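Local coordinates for cell division control protein 4 (PDB 3V7D) that recognises phosphorylated target proteins, among them the CDK inhibitor SIC1, and directs their ubiquitination as the F-box substrate receptor of an SCF ubiquitin ligase, at residues D362-S367 against R384-H389; I405-S410 against W437-K442; D13-T16 against I22-K25; K25-L30 against Q43-I48. The protein carries 1 engineered substitution. All blocks are in the same frame, centred on the assembly; numbering follows the deposited sequence. Where two conformers were deposited one is given.

Contact 1. Residues D362-S367 against R384-H389; sequences DKFLVS and RKFSYH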
loop_
_atom_site.group_PDB
_atom_site.type_symbol
_atom_site.label_atom_id
_atom_site.label_comp_id
_atom_site.label_asym_id
_atom_site.label_seq_id
_atom_site.Cartn_x
_atom_site.Cartn_y
_atom_site.Cartn_z
ATOM N N ASP B 362 -2.210 0.859 4.134
ATOM C CA ASP B 362 -1.195 0.243 4.985
ATOM C C ASP B 362 -0.734 1.153 6.125
ATOM O O ASP B 362 -0.490 0.679 7.232
ATOM C CB ASP B 362 0.017 -0.210 4.159
ATOM C CG ASP B 362 -0.261 -1.459 3.345
ATOM O OD1 ASP B 362 -1.054 -2.308 3.807
ATOM O OD2 ASP B 362 0.317 -1.593 2.243
ATOM N N LYS B 363 -0.628 2.456 5.869
ATOM C CA LYS B 363 -0.127 3.366 6.896
ATOM C C LYS B 363 -1.125 4.425 7.383
ATOM O O LYS B 363 -0.911 5.045 8.426
ATOM C CB LYS B 363 1.184 4.025 6.448
ATOM C CG LYS B 363 1.037 5.037 5.346
ATOM C CD LYS B 363 2.401 5.493 4.823
ATOM C CE LYS B 363 3.154 6.338 5.843
ATOM N NZ LYS B 363 4.355 7.001 5.258
ATOM N N PHE B 364 -2.217 4.624 6.650
ATOM C CA PHE B 364 -3.175 5.670 7.010
ATOM C C PHE B 364 -4.594 5.149 7.228
ATOM O O PHE B 364 -5.126 4.413 6.397
ATOM C CB PHE B 364 -3.248 6.744 5.919
ATOM C CG PHE B 364 -1.955 7.449 5.654
ATOM C CD1 PHE B 364 -1.275 8.092 6.674
ATOM C CD2 PHE B 364 -1.444 7.512 4.366
ATOM C CE1 PHE B 364 -0.087 8.765 6.420
ATOM C CE2 PHE B 364 -0.263 8.179 4.102
ATOM C CZ PHE B 364 0.420 8.807 5.134
ATOM N N LEU B 365 -5.210 5.538 8.340
ATOM C CA LEU B 365 -6.667 5.511 8.435
ATOM C C LEU B 365 -7.124 6.869 7.940
ATOM O O LEU B 365 -6.617 7.897 8.393
ATOM C CB LEU B 365 -7.140 5.296 9.874
ATOM C CG LEU B 365 -8.651 5.455 10.103
ATOM C CD1 LEU B 365 -9.449 4.378 9.369
ATOM C CD2 LEU B 365 -8.999 5.458 11.590
ATOM N N VAL B 366 -8.054 6.888 6.994
ATOM C CA VAL B 366 -8.520 8.159 6.443
ATOM C C VAL B 366 -10.025 8.321 6.611
ATOM O O VAL B 366 -10.792 7.393 6.358
ATOM C CB VAL B 366 -8.142 8.316 4.956
ATOM C CG1 VAL B 366 -8.425 9.740 4.480
ATOM C CG2 VAL B 366 -6.676 7.970 4.743
ATOM N N SER B 367 -10.440 9.508 7.040
ATOM C CA SER B 367 -11.848 9.784 7.290
ATOM C C SER B 367 -12.278 11.095 6.642
ATOM O O SER B 367 -11.494 12.047 6.541
ATOM C CB SER B 367 -12.116 9.844 8.791
ATOM O OG SER B 367 -11.333 10.868 9.390
ATOM N N ARG B 384 -2.053 12.229 14.273
ATOM C CA ARG B 384 -2.508 13.011 13.129
ATOM C C ARG B 384 -1.436 13.116 12.048
ATOM O O ARG B 384 -0.332 13.592 12.305
ATOM C CB ARG B 384 -2.939 14.404 13.595
ATOM C CG ARG B 384 -4.174 14.379 14.485
ATOM C CD ARG B 384 -4.513 15.762 15.037
ATOM N NE ARG B 384 -5.689 15.714 15.905
ATOM C CZ ARG B 384 -6.925 16.007 15.511
ATOM N NH1 ARG B 384 -7.152 16.384 14.258
ATOM N NH2 ARG B 384 -7.935 15.931 16.368
ATOM N N LYS B 385 -1.763 12.671 10.839
ATOM C CA LYS B 385 -0.783 12.673 9.753
ATOM C C LYS B 385 -1.069 13.755 8.725
ATOM O O LYS B 385 -0.151 14.411 8.244
ATOM C CB LYS B 385 -0.718 11.307 9.072
ATOM C CG LYS B 385 -0.511 10.159 10.036
ATOM C CD LYS B 385 0.725 10.369 10.889
ATOM C CE LYS B 385 1.990 10.252 10.069
ATOM N NZ LYS B 385 3.181 10.089 10.954
ATOM N N PHE B 386 -2.339 13.932 8.376
ATOM C CA PHE B 386 -2.716 14.997 7.455
ATOM C C PHE B 386 -4.142 15.502 7.646
ATOM O O PHE B 386 -4.975 14.842 8.262
ATOM C CB PHE B 386 -2.446 14.617 5.987
ATOM C CG PHE B 386 -3.156 13.365 5.516
ATOM C CD1 PHE B 386 -4.484 13.406 5.121
ATOM C CD2 PHE B 386 -2.474 12.162 5.420
ATOM C CE1 PHE B 386 -5.129 12.265 4.667
ATOM C CE2 PHE B 386 -3.109 11.021 4.968
ATOM C CZ PHE B 386 -4.441 11.073 4.592
ATOM N N SER B 387 -4.403 16.687 7.111
ATOM C CA SER B 387 -5.696 17.332 7.251
ATOM C C SER B 387 -5.996 18.129 5.989
ATOM O O SER B 387 -5.174 18.940 5.549
ATOM C CB SER B 387 -5.688 18.259 8.468
ATOM O OG SER B 387 -6.906 18.973 8.570
ATOM N N TYR B 388 -7.164 17.890 5.398
ATOM C CA TYR B 388 -7.565 18.623 4.201
ATOM C C TYR B 388 -9.006 19.096 4.289
ATOM O O TYR B 388 -9.803 18.550 5.053
ATOM C CB TYR B 388 -7.372 17.775 2.940
ATOM C CG TYR B 388 -5.932 17.408 2.656
ATOM C CD1 TYR B 388 -5.033 18.356 2.180
ATOM C CD2 TYR B 388 -5.475 16.113 2.859
ATOM C CE1 TYR B 388 -3.716 18.021 1.921
ATOM C CE2 TYR B 388 -4.166 15.767 2.601
ATOM C CZ TYR B 388 -3.291 16.721 2.133
ATOM O OH TYR B 388 -1.985 16.368 1.878
ATOM N N HIS B 389 -9.334 20.110 3.497
ATOM C CA HIS B 389 -10.684 20.650 3.464
ATOM C C HIS B 389 -11.009 21.182 2.070
ATOM O O HIS B 389 -10.271 21.993 1.522
ATOM C CB HIS B 389 -10.817 21.774 4.494
ATOM C CG HIS B 389 -12.118 21.769 5.229
ATOM N ND1 HIS B 389 -12.211 21.471 6.572
ATOM C CD2 HIS B 389 -13.381 22.023 4.812
ATOM C CE1 HIS B 389 -13.474 21.548 6.951
ATOM N NE2 HIS B 389 -14.205 21.878 5.901
#
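Phe364 and Phe386 form a T-shaped pair inside one blade of the WD40 beta-propeller, the four-stranded antiparallel sheet 355-360, 364-369, 373-378 and 384-389. Strands 364-369 and 384-389 are not neighbours: strand 373-378 runs between them, pairing through its backbone with both, and the two run in roughly the same direction, 33° apart. What joins them is side chains reaching across the middle strand on one face of the sheet. Phe386 points the edge of its ring at the face of Phe364, with the planes at 78° and the centroids 5.1 Å apart. The atom that leads is CE2 of Phe386, which stands over the centre of the Phe364 ring and comes to 3.8 Å from its CG. On the opposite face of Phe364 lies CG of its own neighbour Lys363, so the phenyl is held between an aliphatic chain and an aromatic edge. With its CG between the backbone N and the carbonyl carbon (chi1 58°), Phe386 directs its ring edge to Phe364. A classic beta bulge, in which Lys385 and Phe386 both face Gly376, lets these consecutive residues turn their side chains to the same partner. Lys385 bends at its second and third torsions and carries its amine away, leaving CB and CG against Phe364, with CB 3.7 Å from Phe364 CE1. Leu419 packs on both phenyl rings. Further along, Val366 crosses the Phe386 side chain at about a right angle, its CG2 lying 3.8 Å from Phe386 CZ.

Contact 2. Residues I405-S410 against W437-K442; sequences ILVSGS and WSVNFK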
loop_
_atom_site.group_PDB
_atom_site.type_symbol
_atom_site.label_atom_id
_atom_site.label_comp_id
_atom_site.label_asym_id
_atom_site.label_seq_id
_atom_site.Cartn_x
_atom_site.Cartn_y
_atom_site.Cartn_z
ATOM N N ILE B 405 -1.144 8.627 -2.441
ATOM C CA ILE B 405 -2.092 9.512 -3.105
ATOM C C ILE B 405 -3.454 9.533 -2.419
ATOM O O ILE B 405 -3.970 8.493 -2.019
ATOM C CB ILE B 405 -2.293 9.083 -4.582
ATOM C CG1 ILE B 405 -1.038 9.373 -5.408
ATOM C CG2 ILE B 405 -3.486 9.795 -5.205
ATOM C CD1 ILE B 405 -0.861 10.843 -5.735
ATOM N N LEU B 406 -4.023 10.729 -2.283
ATOM C CA LEU B 406 -5.424 10.892 -1.914
ATOM C C LEU B 406 -6.175 11.566 -3.066
ATOM O O LEU B 406 -5.732 12.589 -3.590
ATOM C CB LEU B 406 -5.559 11.738 -0.647
ATOM C CG LEU B 406 -6.956 12.258 -0.280
ATOM C CD1 LEU B 406 -7.870 11.121 0.144
ATOM C CD2 LEU B 406 -6.903 13.347 0.810
ATOM N N VAL B 407 -7.298 10.980 -3.466
ATOM C CA VAL B 407 -8.189 11.616 -4.425
ATOM C C VAL B 407 -9.548 11.780 -3.756
ATOM O O VAL B 407 -10.098 10.814 -3.245
ATOM C CB VAL B 407 -8.354 10.779 -5.712
ATOM C CG1 VAL B 407 -9.329 11.460 -6.662
ATOM C CG2 VAL B 407 -7.015 10.569 -6.395
ATOM N N SER B 408 -10.082 12.998 -3.741
ATOM C CA SER B 408 -11.354 13.252 -3.059
ATOM C C SER B 408 -12.344 14.000 -3.946
ATOM O O SER B 408 -11.953 14.726 -4.860
ATOM C CB SER B 408 -11.122 14.027 -1.760
ATOM O OG SER B 408 -10.359 15.201 -1.991
ATOM N N GLY B 409 -13.629 13.816 -3.674
ATOM C CA GLY B 409 -14.657 14.435 -4.485
ATOM C C GLY B 409 -15.815 15.013 -3.695
ATOM O O GLY B 409 -16.211 14.495 -2.643
ATOM N N SER B 410 -16.358 16.104 -4.214
ATOM C CA SER B 410 -17.565 16.710 -3.667
ATOM C C SER B 410 -18.138 17.613 -4.745
ATOM O O SER B 410 -17.595 17.682 -5.847
ATOM C CB SER B 410 -17.250 17.527 -2.417
ATOM O OG SER B 410 -16.470 18.666 -2.733
ATOM N N TRP B 437 -19.642 11.145 -7.671
ATOM C CA TRP B 437 -20.396 10.163 -6.901
ATOM C C TRP B 437 -19.499 9.078 -6.319
ATOM O O TRP B 437 -19.704 8.628 -5.197
ATOM C CB TRP B 437 -21.512 9.544 -7.747
ATOM C CG TRP B 437 -22.524 10.549 -8.214
ATOM C CD1 TRP B 437 -22.870 10.829 -9.506
ATOM C CD2 TRP B 437 -23.306 11.425 -7.391
ATOM N NE1 TRP B 437 -23.826 11.816 -9.535
ATOM C CE2 TRP B 437 -24.108 12.200 -8.251
ATOM C CE3 TRP B 437 -23.408 11.624 -6.010
ATOM C CZ2 TRP B 437 -25.000 13.158 -7.776
ATOM C CZ3 TRP B 437 -24.294 12.578 -5.540
ATOM C CH2 TRP B 437 -25.078 13.332 -6.421
ATOM N N SER B 438 -18.498 8.663 -7.083
ATOM C CA SER B 438 -17.620 7.598 -6.632
ATOM C C SER B 438 -16.271 7.690 -7.325
ATOM O O SER B 438 -16.200 7.926 -8.528
ATOM C CB SER B 438 -18.261 6.235 -6.896
ATOM O OG SER B 438 -17.488 5.198 -6.324
ATOM N N VAL B 439 -15.201 7.516 -6.555
ATOM C CA VAL B 439 -13.858 7.543 -7.109
ATOM C C VAL B 439 -13.052 6.337 -6.613
ATOM O O VAL B 439 -13.200 5.893 -5.474
ATOM C CB VAL B 439 -13.126 8.885 -6.801
ATOM C CG1 VAL B 439 -12.636 8.934 -5.357
ATOM C CG2 VAL B 439 -11.965 9.076 -7.744
ATOM N N ASN B 440 -12.216 5.800 -7.491
ATOM C CA ASN B 440 -11.426 4.615 -7.188
ATOM C C ASN B 440 -10.207 4.637 -8.094
ATOM O O ASN B 440 -10.306 5.006 -9.267
ATOM C CB ASN B 440 -12.261 3.353 -7.446
ATOM C CG ASN B 440 -11.646 2.093 -6.839
ATOM O OD1 ASN B 440 -10.453 1.831 -6.987
ATOM N ND2 ASN B 440 -12.472 1.302 -6.152
ATOM N N PHE B 441 -9.049 4.272 -7.561
ATOM C CA PHE B 441 -7.870 4.179 -8.412
ATOM C C PHE B 441 -6.955 3.030 -8.021
ATOM O O PHE B 441 -6.933 2.599 -6.870
ATOM C CB PHE B 441 -7.098 5.509 -8.456
ATOM C CG PHE B 441 -6.429 5.879 -7.159
ATOM C CD1 PHE B 441 -5.168 5.386 -6.841
ATOM C CD2 PHE B 441 -7.049 6.739 -6.268
ATOM C CE1 PHE B 441 -4.549 5.731 -5.651
ATOM C CE2 PHE B 441 -6.435 7.091 -5.074
ATOM C CZ PHE B 441 -5.185 6.584 -4.766
ATOM N N LYS B 442 -6.207 2.541 -9.003
ATOM C CA LYS B 442 -5.167 1.556 -8.764
ATOM C C LYS B 442 -4.095 1.734 -9.825
ATOM O O LYS B 442 -4.383 1.683 -11.024
ATOM C CB LYS B 442 -5.724 0.130 -8.803
ATOM C CG LYS B 442 -4.765 -0.904 -8.220
ATOM C CD LYS B 442 -5.335 -2.321 -8.241
ATOM C CE LYS B 442 -5.320 -2.926 -9.641
ATOM N NZ LYS B 442 -5.561 -4.402 -9.623
#
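Phe441 meets Ile405 and Val407 with the far end of its ring, and of the residues in this contact it buries the most surface. Strand 405-410 belongs to the blade containing WD repeat 7, while 435-442 is an edge strand of the next sheet, so the contact joins two blades of the propeller. The segments run antiparallel in direction, at 170°, and side chains bridge the 7.5 Å between their axes. CZ of Phe441 is 3.7 Å from CG2 of Ile405 and also meets the Ile405 carbonyl oxygen at the ring edge. Val407 works with both branches. Its CG2 rests 3.8 Å from CE2 of Phe441, while CG1, anti to the backbone N (chi1 178°), points to the other neighbour and lies 3.7 Å from CG2 of Val439. Val439 and Phe441, two apart on their strand, thus take one valine between them. Tyr400 adds an edge-to-face partner for Phe441, and Phe414 packs on both valines. A hydrogen bond between Val439 N and Thr398 OG1 also links the two sheets, but every contact between side chains of the two segments is apolar and buried, which implies that these side chains cohere by hydrophobic and van der Waals packing.

Contact 3. Residues D13-T16 against I22-K25; sequences DLIT and ISLK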
loop_
_atom_site.group_PDB
_atom_site.type_symbol
_atom_site.label_atom_id
_atom_site.label_comp_id
_atom_site.label_asym_id
_atom_site.label_seq_id
_atom_site.Cartn_x
_atom_site.Cartn_y
_atom_site.Cartn_z
ATOM N N ASP B 13 38.194 -0.752 -8.180
ATOM C CA ASP B 13 36.805 -1.136 -8.323
ATOM C C ASP B 13 36.334 -1.739 -7.002
ATOM O O ASP B 13 36.345 -2.958 -6.822
ATOM C CB ASP B 13 36.650 -2.136 -9.463
ATOM C CG ASP B 13 35.207 -2.385 -9.827
ATOM O OD1 ASP B 13 34.309 -1.971 -9.061
ATOM O OD2 ASP B 13 34.968 -3.007 -10.882
ATOM N N LEU B 14 35.923 -0.869 -6.082
ATOM C CA LEU B 14 35.510 -1.283 -4.744
ATOM C C LEU B 14 34.302 -2.219 -4.756
ATOM O O LEU B 14 34.219 -3.137 -3.947
ATOM C CB LEU B 14 35.205 -0.060 -3.876
ATOM C CG LEU B 14 36.329 0.956 -3.657
ATOM C CD1 LEU B 14 35.919 1.966 -2.607
ATOM C CD2 LEU B 14 37.620 0.265 -3.256
ATOM N N ILE B 15 33.366 -1.979 -5.670
ATOM C CA ILE B 15 32.139 -2.769 -5.733
ATOM C C ILE B 15 32.438 -4.211 -6.127
ATOM O O ILE B 15 31.883 -5.151 -5.560
ATOM C CB ILE B 15 31.110 -2.130 -6.698
ATOM C CG1 ILE B 15 30.544 -0.842 -6.089
ATOM C CG2 ILE B 15 29.984 -3.111 -7.054
ATOM C CD1 ILE B 15 29.839 -1.036 -4.764
ATOM N N THR B 16 33.335 -4.381 -7.091
ATOM C CA THR B 16 33.751 -5.711 -7.513
ATOM C C THR B 16 34.630 -6.383 -6.458
ATOM O O THR B 16 34.449 -7.561 -6.146
ATOM C CB THR B 16 34.508 -5.654 -8.855
ATOM O OG1 THR B 16 33.593 -5.310 -9.901
ATOM C CG2 THR B 16 35.151 -6.993 -9.173
ATOM N N ILE B 22 28.815 -6.693 1.422
ATOM C CA ILE B 22 29.272 -5.333 1.687
ATOM C C ILE B 22 28.968 -4.383 0.528
ATOM O O ILE B 22 28.544 -3.246 0.743
ATOM C CB ILE B 22 30.770 -5.301 2.037
ATOM C CG1 ILE B 22 31.023 -6.129 3.297
ATOM C CG2 ILE B 22 31.246 -3.864 2.236
ATOM C CD1 ILE B 22 32.452 -6.082 3.778
ATOM N N SER B 23 29.171 -4.847 -0.700
ATOM C CA SER B 23 28.831 -4.034 -1.862
ATOM C C SER B 23 27.322 -3.833 -1.907
ATOM O O SER B 23 26.832 -2.811 -2.382
ATOM C CB SER B 23 29.319 -4.688 -3.153
ATOM O OG SER B 23 30.734 -4.651 -3.240
ATOM N N LEU B 24 26.593 -4.819 -1.395
ATOM C CA LEU B 24 25.142 -4.745 -1.327
ATOM C C LEU B 24 24.725 -3.646 -0.357
ATOM O O LEU B 24 23.772 -2.906 -0.598
ATOM C CB LEU B 24 24.572 -6.080 -0.860
ATOM C CG LEU B 24 23.233 -6.421 -1.495
ATOM C CD1 LEU B 24 23.446 -6.651 -2.984
ATOM C CD2 LEU B 24 22.607 -7.634 -0.827
ATOM N N LYS B 25 25.455 -3.559 0.747
ATOM C CA LYS B 25 25.232 -2.530 1.751
ATOM C C LYS B 25 25.396 -1.135 1.140
ATOM O O LYS B 25 24.673 -0.198 1.482
ATOM C CB LYS B 25 26.209 -2.741 2.907
ATOM C CG LYS B 25 25.958 -1.876 4.119
ATOM C CD LYS B 25 26.857 -2.278 5.288
ATOM C CE LYS B 25 26.631 -3.727 5.712
ATOM N NZ LYS B 25 26.338 -3.834 7.171
#
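Ser23 reaches from helix 20-27 to the backbone of Ile15 in helix 14-17, tying together the first two helices of the F-box domain, the part of the protein that binds SKP1 in an SCF complex. The hydrogen bond between the helices runs from Ser23 OG to Ile15 O and is short, 2.6 Å. Its donor lies well to the side of the carbonyl bond, with a C=O...OG angle of 117°, and is tilted slightly from the carbonyl plane. With OG anti to the carbonyl carbon (chi1 -70°), the hydroxyl faces helix 14-17 and gives this buried polar atom an acceptor. Apolar contact accompanies the bond: CD1 of Ile15 lies 4.0 Å from Ser23 CB, and the same isoleucine side chain packs on Ile26 and Phe27 of helix 20-27. Backbone and side chain of Ile15 therefore both serve the meeting of the two helices. Leu14 also packs on an aromatic side chain of the neighbouring protein chain, and Ile22 on an apolar one. A third kind of interaction fixes the start of the first helix. Asp13 is its N-cap: Thr16 N donates to Asp13 OD1 over 3.3 Å, nearly straight at 164°. Thr16 OG1 bonds to Asp13 OD2 at 2.9 Å. Each donor lies well out of the carboxylate plane; between them the two bonds from Thr16 engage both oxygens. A further bond ties this cap to helix 43-49: Asp13 OD1 also accepts from Trp45 NE1.

Contact 4. Residues K25-L30 against Q43-I48; sequences KIFNYL and QNWNKI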
loop_
_atom_site.group_PDB
_atom_site.type_symbol
_atom_site.label_atom_id
_atom_site.label_comp_id
_atom_site.label_asym_id
_atom_site.label_seq_id
_atom_site.Cartn_x
_atom_site.Cartn_y
_atom_site.Cartn_z
ATOM N N LYS B 25 25.455 -3.559 0.747
ATOM C CA LYS B 25 25.232 -2.530 1.751
ATOM C C LYS B 25 25.396 -1.135 1.140
ATOM O O LYS B 25 24.673 -0.198 1.482
ATOM C CB LYS B 25 26.209 -2.741 2.907
ATOM C CG LYS B 25 25.958 -1.876 4.119
ATOM C CD LYS B 25 26.857 -2.278 5.288
ATOM C CE LYS B 25 26.631 -3.727 5.712
ATOM N NZ LYS B 25 26.338 -3.834 7.171
ATOM N N ILE B 26 26.344 -1.012 0.217
ATOM C CA ILE B 26 26.619 0.255 -0.452
ATOM C C ILE B 26 25.445 0.676 -1.336
ATOM O O ILE B 26 25.036 1.843 -1.339
ATOM C CB ILE B 26 27.923 0.171 -1.283
ATOM C CG1 ILE B 26 29.133 -0.018 -0.358
ATOM C CG2 ILE B 26 28.115 1.421 -2.127
ATOM C CD1 ILE B 26 30.450 -0.254 -1.088
ATOM N N PHE B 27 24.894 -0.282 -2.076
ATOM C CA PHE B 27 23.765 0.004 -2.954
ATOM C C PHE B 27 22.491 0.347 -2.182
ATOM O O PHE B 27 21.666 1.122 -2.659
ATOM C CB PHE B 27 23.519 -1.155 -3.925
ATOM C CG PHE B 27 24.582 -1.294 -4.975
ATOM C CD1 PHE B 27 24.817 -0.269 -5.881
ATOM C CD2 PHE B 27 25.339 -2.450 -5.066
ATOM C CE1 PHE B 27 25.794 -0.390 -6.854
ATOM C CE2 PHE B 27 26.318 -2.580 -6.036
ATOM C CZ PHE B 27 26.545 -1.549 -6.930
ATOM N N ASN B 28 22.339 -0.217 -0.989
ATOM C CA ASN B 28 21.198 0.113 -0.139
ATOM C C ASN B 28 21.225 1.554 0.374
ATOM O O ASN B 28 20.215 2.059 0.853
ATOM C CB ASN B 28 21.082 -0.866 1.033
ATOM C CG ASN B 28 20.498 -2.204 0.614
ATOM O OD1 ASN B 28 19.574 -2.261 -0.197
ATOM N ND2 ASN B 28 21.041 -3.289 1.159
ATOM N N TYR B 29 22.381 2.205 0.281
ATOM C CA TYR B 29 22.507 3.599 0.693
ATOM C C TYR B 29 22.242 4.539 -0.472
ATOM O O TYR B 29 22.294 5.756 -0.315
ATOM C CB TYR B 29 23.902 3.881 1.254
ATOM C CG TYR B 29 24.130 3.358 2.650
ATOM C CD1 TYR B 29 23.189 3.560 3.651
ATOM C CD2 TYR B 29 25.287 2.662 2.970
ATOM C CE1 TYR B 29 23.396 3.085 4.932
ATOM C CE2 TYR B 29 25.503 2.181 4.245
ATOM C CZ TYR B 29 24.555 2.394 5.222
ATOM O OH TYR B 29 24.768 1.918 6.495
ATOM N N LEU B 30 21.969 3.975 -1.642
ATOM C CA LEU B 30 21.756 4.790 -2.831
ATOM C C LEU B 30 20.277 4.947 -3.172
ATOM O O LEU B 30 19.452 4.099 -2.829
ATOM C CB LEU B 30 22.511 4.203 -4.023
ATOM C CG LEU B 30 24.032 4.382 -3.988
ATOM C CD1 LEU B 30 24.703 3.567 -5.074
ATOM C CD2 LEU B 30 24.381 5.853 -4.136
ATOM N N GLN B 43 29.615 -5.233 -16.767
ATOM C CA GLN B 43 28.922 -6.517 -16.683
ATOM C C GLN B 43 28.878 -7.046 -15.252
ATOM O O GLN B 43 27.872 -7.612 -14.820
ATOM C CB GLN B 43 29.560 -7.554 -17.618
ATOM C CG GLN B 43 29.236 -7.353 -19.092
ATOM C CD GLN B 43 27.831 -7.805 -19.459
ATOM O OE1 GLN B 43 26.991 -8.044 -18.592
ATOM N NE2 GLN B 43 27.572 -7.930 -20.755
ATOM N N ASN B 44 29.962 -6.845 -14.511
ATOM C CA ASN B 44 30.066 -7.323 -13.138
ATOM C C ASN B 44 29.160 -6.555 -12.178
ATOM O O ASN B 44 28.520 -7.136 -11.304
ATOM C CB ASN B 44 31.520 -7.227 -12.677
ATOM C CG ASN B 44 32.496 -7.646 -13.760
ATOM O OD1 ASN B 44 32.692 -6.931 -14.747
ATOM N ND2 ASN B 44 33.114 -8.808 -13.582
ATOM N N TRP B 45 29.132 -5.233 -12.333
ATOM C CA TRP B 45 28.243 -4.410 -11.520
ATOM C C TRP B 45 26.809 -4.811 -11.830
ATOM O O TRP B 45 25.974 -4.950 -10.930
ATOM C CB TRP B 45 28.431 -2.919 -11.814
ATOM C CG TRP B 45 29.573 -2.264 -11.077
ATOM C CD1 TRP B 45 30.830 -2.758 -10.905
ATOM C CD2 TRP B 45 29.549 -0.991 -10.415
ATOM N NE1 TRP B 45 31.595 -1.871 -10.182
ATOM C CE2 TRP B 45 30.830 -0.779 -9.868
ATOM C CE3 TRP B 45 28.567 -0.010 -10.234
ATOM C CZ2 TRP B 45 31.158 0.375 -9.156
ATOM C CZ3 TRP B 45 28.894 1.136 -9.520
ATOM C CH2 TRP B 45 30.177 1.313 -8.984
ATOM N N ASN B 46 26.537 -5.000 -13.118
ATOM C CA ASN B 46 25.210 -5.395 -13.574
ATOM C C ASN B 46 24.801 -6.704 -12.916
ATOM O O ASN B 46 23.678 -6.844 -12.426
ATOM C CB ASN B 46 25.197 -5.538 -15.098
ATOM C CG ASN B 46 23.798 -5.735 -15.657
ATOM O OD1 ASN B 46 23.314 -6.864 -15.779
ATOM N ND2 ASN B 46 23.145 -4.634 -16.010
ATOM N N LYS B 47 25.734 -7.652 -12.887
ATOM C CA LYS B 47 25.476 -8.965 -12.307
ATOM C C LYS B 47 25.219 -8.858 -10.804
ATOM O O LYS B 47 24.272 -9.449 -10.284
ATOM C CB LYS B 47 26.650 -9.906 -12.585
ATOM C CG LYS B 47 26.365 -11.370 -12.277
ATOM C CD LYS B 47 27.632 -12.216 -12.367
ATOM C CE LYS B 47 28.125 -12.353 -13.801
ATOM N NZ LYS B 47 27.272 -13.271 -14.607
ATOM N N ILE B 48 26.062 -8.092 -10.116
ATOM C CA ILE B 48 25.953 -7.916 -8.669
ATOM C C ILE B 48 24.598 -7.334 -8.243
ATOM O O ILE B 48 23.967 -7.826 -7.306
ATOM C CB ILE B 48 27.097 -7.021 -8.136
ATOM C CG1 ILE B 48 28.426 -7.780 -8.168
ATOM C CG2 ILE B 48 26.800 -6.542 -6.727
ATOM C CD1 ILE B 48 29.614 -6.939 -7.752
#
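Trp45 presents the face of its indole to the edge of the Phe27 ring, which reaches over from helix 20-27; Trp45 itself sits on helix 43-49, whose start lies at the interface between two proteins, since Gln43 N is hydrogen-bonded there to an acidic side chain of the neighbouring protein chain. The aromatic pair is offset edge-to-face: the planes stand at 81°, and the centroids of the phenyl and the six-membered indole ring are 5.9 Å apart. CZ of Phe27 makes the approach, 4.2 Å from CE3 of Trp45. The hydrogen bond of Trp45 NE1 to Asp13 OD1 helps set the rotation of the indole. Next along the helix, Asn46 gives an ND2 hydrogen to Leu39 O. The contact resumes at Ile48, which crosses the Phe27 side chain at about a right angle, with CG2, anti to the backbone N, 4.1 Å from Phe27 CE2. Leu55 of helix 53-62 also packs on Phe27. Such convergence of short helices on a shared aromatic and aliphatic interior is that of the F-box, a compact helical domain.

Along the chain the order is contact 3, contact 4, contact 1, contact 2, running from the F-box into the WD40 propeller. Contacts 3 and 4 have centres about 6 Å apart and share helix 20-27 and Lys25; Ile15 of the one packs on Trp45 of the other, so they form one continuous interior. Contacts 1 and 2 lie about 14 Å apart, centre to centre, contact 1 within one blade, contact 2 between the next blade and the one after it; they meet where Tyr388 CD2 is 3.7 Å from Leu406 CD2. Between the pairs the centres stand 36 to 44 Å apart, without touching. The F-box end meets the second protein chain, whereas Trp437, on segment 437-442, packs on the bound peptide, consistent with separate domains holding adaptor and substrate.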